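Local coordinates for tailspike protein (Siphovirus 9NA, PDB 3RIQ), which binds the O-antigen of Salmonella lipopolysaccharide and cleaves it as an endorhamnosidase, serving as the receptor-recognising tailspike of the phage, at the interface of chains A and B. Sequence-based numbering; all coordinates share one arbitrary frame. Chains: chain A/B, Tailspike protein.

Contact 1: the interface of chains A and B. Residues chain A 490, 495; chain B 477-479, 484-485, 503.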
# COMPACT_ATOMS: atom_id res chain seq x y z
N ASN A 490 5.98 45.15 15.66
CA ASN A 490 4.60 45.49 16.05
C ASN A 490 4.25 45.20 17.53
O ASN A 490 3.09 44.92 17.84
CB ASN A 490 3.57 44.87 15.08
CG ASN A 490 2.20 45.55 15.18
OD1 ASN A 490 2.13 46.79 15.31
ND2 ASN A 490 1.12 44.75 15.15
N LYS A 495 3.66 49.13 15.38
CA LYS A 495 4.11 49.01 13.98
C LYS A 495 5.61 49.26 13.80
O LYS A 495 6.06 49.51 12.67
CB LYS A 495 3.28 49.88 13.02
CG LYS A 495 1.76 49.73 13.25
CD LYS A 495 0.97 50.65 12.36
CE LYS A 495 -0.51 50.52 12.70
NZ LYS A 495 -1.33 51.55 12.01
N ALA B 477 4.28 41.79 10.39
CA ALA B 477 3.20 41.43 11.31
C ALA B 477 1.86 41.93 10.75
O ALA B 477 1.78 42.31 9.58
CB ALA B 477 3.45 42.06 12.72
N ILE B 478 0.81 41.89 11.58
CA ILE B 478 -0.51 42.34 11.15
C ILE B 478 -1.12 43.17 12.30
O ILE B 478 -0.83 42.95 13.48
CB ILE B 478 -1.42 41.11 10.74
CG1 ILE B 478 -2.65 41.56 9.91
CG2 ILE B 478 -1.81 40.24 11.97
CD1 ILE B 478 -3.40 40.40 9.17
N GLN B 479 -1.98 44.13 11.92
CA GLN B 479 -2.70 44.98 12.89
C GLN B 479 -4.01 45.46 12.24
O GLN B 479 -3.98 45.97 11.13
CB GLN B 479 -1.83 46.20 13.29
CG GLN B 479 -2.45 47.06 14.39
CD GLN B 479 -2.51 46.37 15.73
OE1 GLN B 479 -1.56 45.68 16.12
NE2 GLN B 479 -3.63 46.54 16.45
N VAL B 484 1.58 45.10 8.69
CA VAL B 484 2.25 46.27 9.29
C VAL B 484 3.66 45.92 9.77
O VAL B 484 4.02 44.74 9.84
CB VAL B 484 1.48 46.84 10.53
CG1 VAL B 484 0.09 47.35 10.17
CG2 VAL B 484 1.42 45.83 11.65
N GLY B 485 4.42 46.92 10.15
CA GLY B 485 5.72 46.68 10.78
C GLY B 485 6.69 45.92 9.89
O GLY B 485 7.35 45.00 10.34
N GLU B 503 4.69 55.58 14.38
CA GLU B 503 4.14 56.82 13.82
C GLU B 503 3.95 57.95 14.84
O GLU B 503 3.74 59.10 14.46
CB GLU B 503 2.79 56.50 13.16
CG GLU B 503 2.95 55.53 11.98
CD GLU B 503 1.64 55.02 11.42
OE1 GLU B 503 0.60 55.66 11.68
OE2 GLU B 503 1.66 53.98 10.72

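Contact 2: the interface of chains A and B. Residues chain A 521, 525; chain B 515, 531-534, 541.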
# COMPACT_ATOMS: atom_id res chain seq x y z
N PHE A 521 25.53 50.10 24.36
CA PHE A 521 25.64 51.01 25.50
C PHE A 521 27.06 51.09 26.05
O PHE A 521 27.69 50.07 26.31
CB PHE A 521 24.68 50.61 26.61
CG PHE A 521 23.23 50.85 26.27
CD1 PHE A 521 22.41 49.81 25.82
CD2 PHE A 521 22.69 52.13 26.39
CE1 PHE A 521 21.05 50.03 25.50
CE2 PHE A 521 21.33 52.37 26.06
CZ PHE A 521 20.52 51.32 25.62
N ASP A 525 26.17 54.08 30.25
CA ASP A 525 24.88 53.91 29.57
C ASP A 525 24.63 54.81 28.36
O ASP A 525 23.48 54.97 27.95
CB ASP A 525 23.71 54.10 30.56
CG ASP A 525 23.61 52.98 31.57
OD1 ASP A 525 23.79 51.81 31.18
OD2 ASP A 525 23.32 53.30 32.75
N SER B 515 18.03 46.53 27.21
CA SER B 515 19.05 46.72 26.18
C SER B 515 18.46 46.59 24.78
O SER B 515 18.92 45.79 23.94
CB SER B 515 20.25 45.79 26.41
OG SER B 515 21.41 46.32 25.79
N ALA B 531 15.08 54.35 24.23
CA ALA B 531 16.09 53.34 24.59
C ALA B 531 15.78 52.74 25.93
O ALA B 531 15.68 53.49 26.92
CB ALA B 531 17.45 53.97 24.65
N LYS B 532 15.65 51.41 25.97
CA LYS B 532 15.52 50.69 27.23
C LYS B 532 16.91 50.17 27.60
O LYS B 532 17.44 49.28 26.97
CB LYS B 532 14.51 49.54 27.06
CG LYS B 532 14.13 48.87 28.41
CD LYS B 532 13.00 47.85 28.26
CE LYS B 532 12.55 47.33 29.64
NZ LYS B 532 11.29 46.50 29.58
N LYS B 533 17.51 50.79 28.62
CA LYS B 533 18.89 50.50 29.01
C LYS B 533 19.06 49.08 29.58
O LYS B 533 18.08 48.40 29.85
CB LYS B 533 19.35 51.56 30.02
CG LYS B 533 19.55 52.95 29.40
CD LYS B 533 19.98 53.98 30.48
CE LYS B 533 18.77 54.69 31.10
NZ LYS B 533 19.05 55.49 32.38
N PRO B 534 20.31 48.64 29.79
CA PRO B 534 20.54 47.31 30.36
C PRO B 534 19.91 47.10 31.75
O PRO B 534 19.59 45.95 32.11
CB PRO B 534 22.07 47.22 30.40
CG PRO B 534 22.51 48.05 29.20
CD PRO B 534 21.56 49.23 29.25
N TYR B 541 16.43 59.69 22.96
CA TYR B 541 17.34 60.51 22.15
C TYR B 541 16.58 61.20 21.05
O TYR B 541 15.73 60.60 20.41
CB TYR B 541 18.41 59.61 21.55
CG TYR B 541 19.39 59.10 22.57
CD1 TYR B 541 19.16 57.88 23.22
CD2 TYR B 541 20.56 59.81 22.87
CE1 TYR B 541 20.04 57.42 24.19
CE2 TYR B 541 21.46 59.34 23.81
CZ TYR B 541 21.19 58.14 24.47
OH TYR B 541 22.07 57.65 25.40
O HOH W 1 20.81 53.65 33.90
O HOH W 2 22.16 57.40 28.60

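Contact 3: the interface of chains A and B. Residues chain A 467-469; chain B 450-452, 480-481.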
# COMPACT_ATOMS: atom_id res chain seq x y z
N GLY A 467 -10.42 39.10 9.94
CA GLY A 467 -10.28 40.36 9.20
C GLY A 467 -9.85 41.54 10.04
O GLY A 467 -9.72 42.66 9.51
N ASN A 468 -9.64 41.31 11.34
CA ASN A 468 -9.20 42.35 12.27
C ASN A 468 -8.08 41.86 13.18
O ASN A 468 -8.02 42.25 14.35
CB ASN A 468 -10.38 42.87 13.12
CG ASN A 468 -10.09 44.22 13.76
OD1 ASN A 468 -9.49 45.10 13.13
ND2 ASN A 468 -10.48 44.38 15.03
N GLU A 469 -7.20 41.01 12.63
CA GLU A 469 -6.15 40.36 13.38
C GLU A 469 -5.03 41.33 13.79
O GLU A 469 -4.73 42.32 13.07
CB GLU A 469 -5.55 39.25 12.53
CG GLU A 469 -6.55 38.17 12.09
CD GLU A 469 -7.26 38.45 10.75
OE1 GLU A 469 -7.14 39.57 10.14
OE2 GLU A 469 -7.96 37.52 10.30
N THR B 450 -9.01 33.25 13.03
CA THR B 450 -8.35 34.19 12.12
C THR B 450 -8.57 33.80 10.67
O THR B 450 -8.72 32.60 10.36
CB THR B 450 -6.80 34.29 12.41
OG1 THR B 450 -6.17 33.01 12.26
CG2 THR B 450 -6.53 34.81 13.83
N ILE B 451 -8.56 34.79 9.78
CA ILE B 451 -8.55 34.60 8.33
C ILE B 451 -7.12 34.80 7.80
O ILE B 451 -6.66 34.06 6.94
CB ILE B 451 -9.49 35.64 7.62
CG1 ILE B 451 -10.96 35.44 8.02
CG2 ILE B 451 -9.33 35.60 6.10
CD1 ILE B 451 -11.45 34.04 7.87
N ASN B 452 -6.43 35.83 8.31
CA ASN B 452 -5.12 36.24 7.81
C ASN B 452 -3.98 35.76 8.70
O ASN B 452 -4.17 35.58 9.91
CB ASN B 452 -5.07 37.78 7.71
CG ASN B 452 -6.16 38.35 6.83
OD1 ASN B 452 -7.04 39.10 7.30
ND2 ASN B 452 -6.14 37.97 5.55
N ASP B 480 -5.14 45.27 12.93
CA ASP B 480 -6.45 45.62 12.35
C ASP B 480 -6.63 44.98 10.98
O ASP B 480 -7.25 45.55 10.09
CB ASP B 480 -6.66 47.15 12.27
CG ASP B 480 -6.48 47.84 13.60
OD1 ASP B 480 -6.75 47.23 14.67
OD2 ASP B 480 -6.06 49.01 13.57
N GLY B 481 -6.12 43.75 10.83
CA GLY B 481 -6.34 43.00 9.61
C GLY B 481 -5.46 43.39 8.43
O GLY B 481 -5.59 42.80 7.35
O HOH W 3 -6.45 44.41 15.43
O HOH W 4 -10.34 45.60 10.77
O HOH W 5 -9.78 47.33 15.43

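Contact 1: the interface of chains A and B
The side-chain amide of A:Asn490 has a methyl of B:Val484 on one face and the amide of B:Gln479 at its nitrogen edge. Methyl CG2 of B:Val484 sits almost squarely over amide carbon CG of A:Asn490, 3.6 Å away. At the edge, A:Asn490 ND2 donates to the side-chain oxygen OE1 of B:Gln479 over 3.0 Å, meeting an in-plane lone pair although the acceptor is tilted from the donor's own plane. The two amides are turned 68° against each other; the bend of B:Gln479 at chi2 (68°) brings its oxygen round to this edge. The opposite corner of the A:Asn490 amide is held within its own chain, OD1 accepting from A:Lys495 N at 2.8 Å, so both ends fix its rotation. A:Asn490 CB rests on the methyl of B:Ala477. The extended A:Lys495 chain passes the other B:Val484 methyl, CG1. A:Lys495 NZ ends 4.1 Å from B:Glu503 OE2, too far for a salt bridge, though the opposite charges may attract. The chain A residues flank 3-10 helix 491-493 and pack on strands 470-479 and 482-484 of chain B, a subunit-interface patch of the three-copy tailspike assembly, beyond its right-handed beta-helix body.

Contact 2: the interface of chains A and B
A:Phe521 lays its ring against B:Pro534 and the neighbouring B:Lys533. With CG anti to its carbonyl carbon (chi1 -70°), the side chain carries the ring from CB to chain B. Ring atom CG lies beneath the proline CD and CG. One step out, CD1 comes closest to B:Pro534 CD at 3.6 Å; this methylene stands over the ring face, offset towards the rim, in a CH-pi contact 3.8 Å from the A:Phe521 ring centroid. The CD1-CE1 rim also faces the hydroxyl of B:Ser515, whose OG is 3.7 Å from A:Phe521 CE1. Across the ring, CE2 meets B:Lys533 CG at 3.8 Å, on the same side as the proline. At the tip, CZ approaches B:Lys533 CA and the backbone oxygen of B:Lys532, with B:Ala531 CB beyond it. B:Lys533 CD lies 3.7 Å from A:Asp525 CB; beyond it the chain bends at chi3 (-91°), which sets the direction of CE and the ammonium NZ. That ammonium is not in contact with the A:Asp525 carboxylate; water 1 joins them, 3.0 Å from B:Lys533 NZ and 2.8 Å from A:Asp525 OD2. Water 2 links the A:Asp525 backbone oxygen to the B:Tyr541 hydroxyl. A:Phe521 closes strand 516-521, and its ring packs on the end of strand 527-532 and the following loop of chain B: a subunit-interface patch of the three-copy tailspike assembly, near the C-terminus and beyond the beta-helix body.

Contact 3: the interface of chains A and B
A:Glu469 reaches into chain B with both its carboxylate and its backbone oxygen. Carboxylate oxygen OE2 accepts from B:Ile451 N at 2.8 Å, nearly along its C-O axis, and from B:Asn452 N at 3.0 Å, which comes from above the carboxylate plane (68° out of it). A third N-H, from A:Gly467 of its own chain, also meets OE2 from out of the plane. Three backbone donors thus grip one oxygen, which would favour a charged carboxylate. The other oxygen, OE1, lies 2.9 Å from B:Asn452 OD1; as modelled both are acceptors, so that amide may be better turned with its nitrogen here, and the pair is doubtful. Bending at chi2 (89°) swings the carboxylate towards the 451-452 backbone, while CG of the glutamate packs on the B:Thr450 methyl CG2. At the backbone, A:Glu469 O takes a nearly straight bond from B:Gly481 N, 3.0 Å long, on an in-plane lone pair. Further out, waters tie the A:Asn468 side to B:Asp480: water 3 lies 2.9 Å from both A:Asn468 O and B:Asp480 OD1, and water 4 spans A:Asn468 OD1 and B:Asp480 O. A:Gly467, at positive phi (75°), lies in the turn that probably brings its N-H back to the glutamate. The site anchors one chain's loop to two loops of its neighbour and so would help hold the trimeric spike together.

Contacts 1 and 3 are neighbours, their C-alpha centres about 12 Å apart, whereas contact 2 lies about 23 Å from contact 1 and 34 Å from contact 3, nearer the C-terminus. Contacts 1 and 3 are joined through chain B: strand 470-479 ends in contact 1, and the chain continues through the 480-481 turn of contact 3 and returns to contact 1 in strand 482-484. Contact 2 uses later strands of both chains. As the assembly holds three copies, the same loops and strands would recur between each neighbouring pair, spreading subunit contacts along the C-terminal part of the spike.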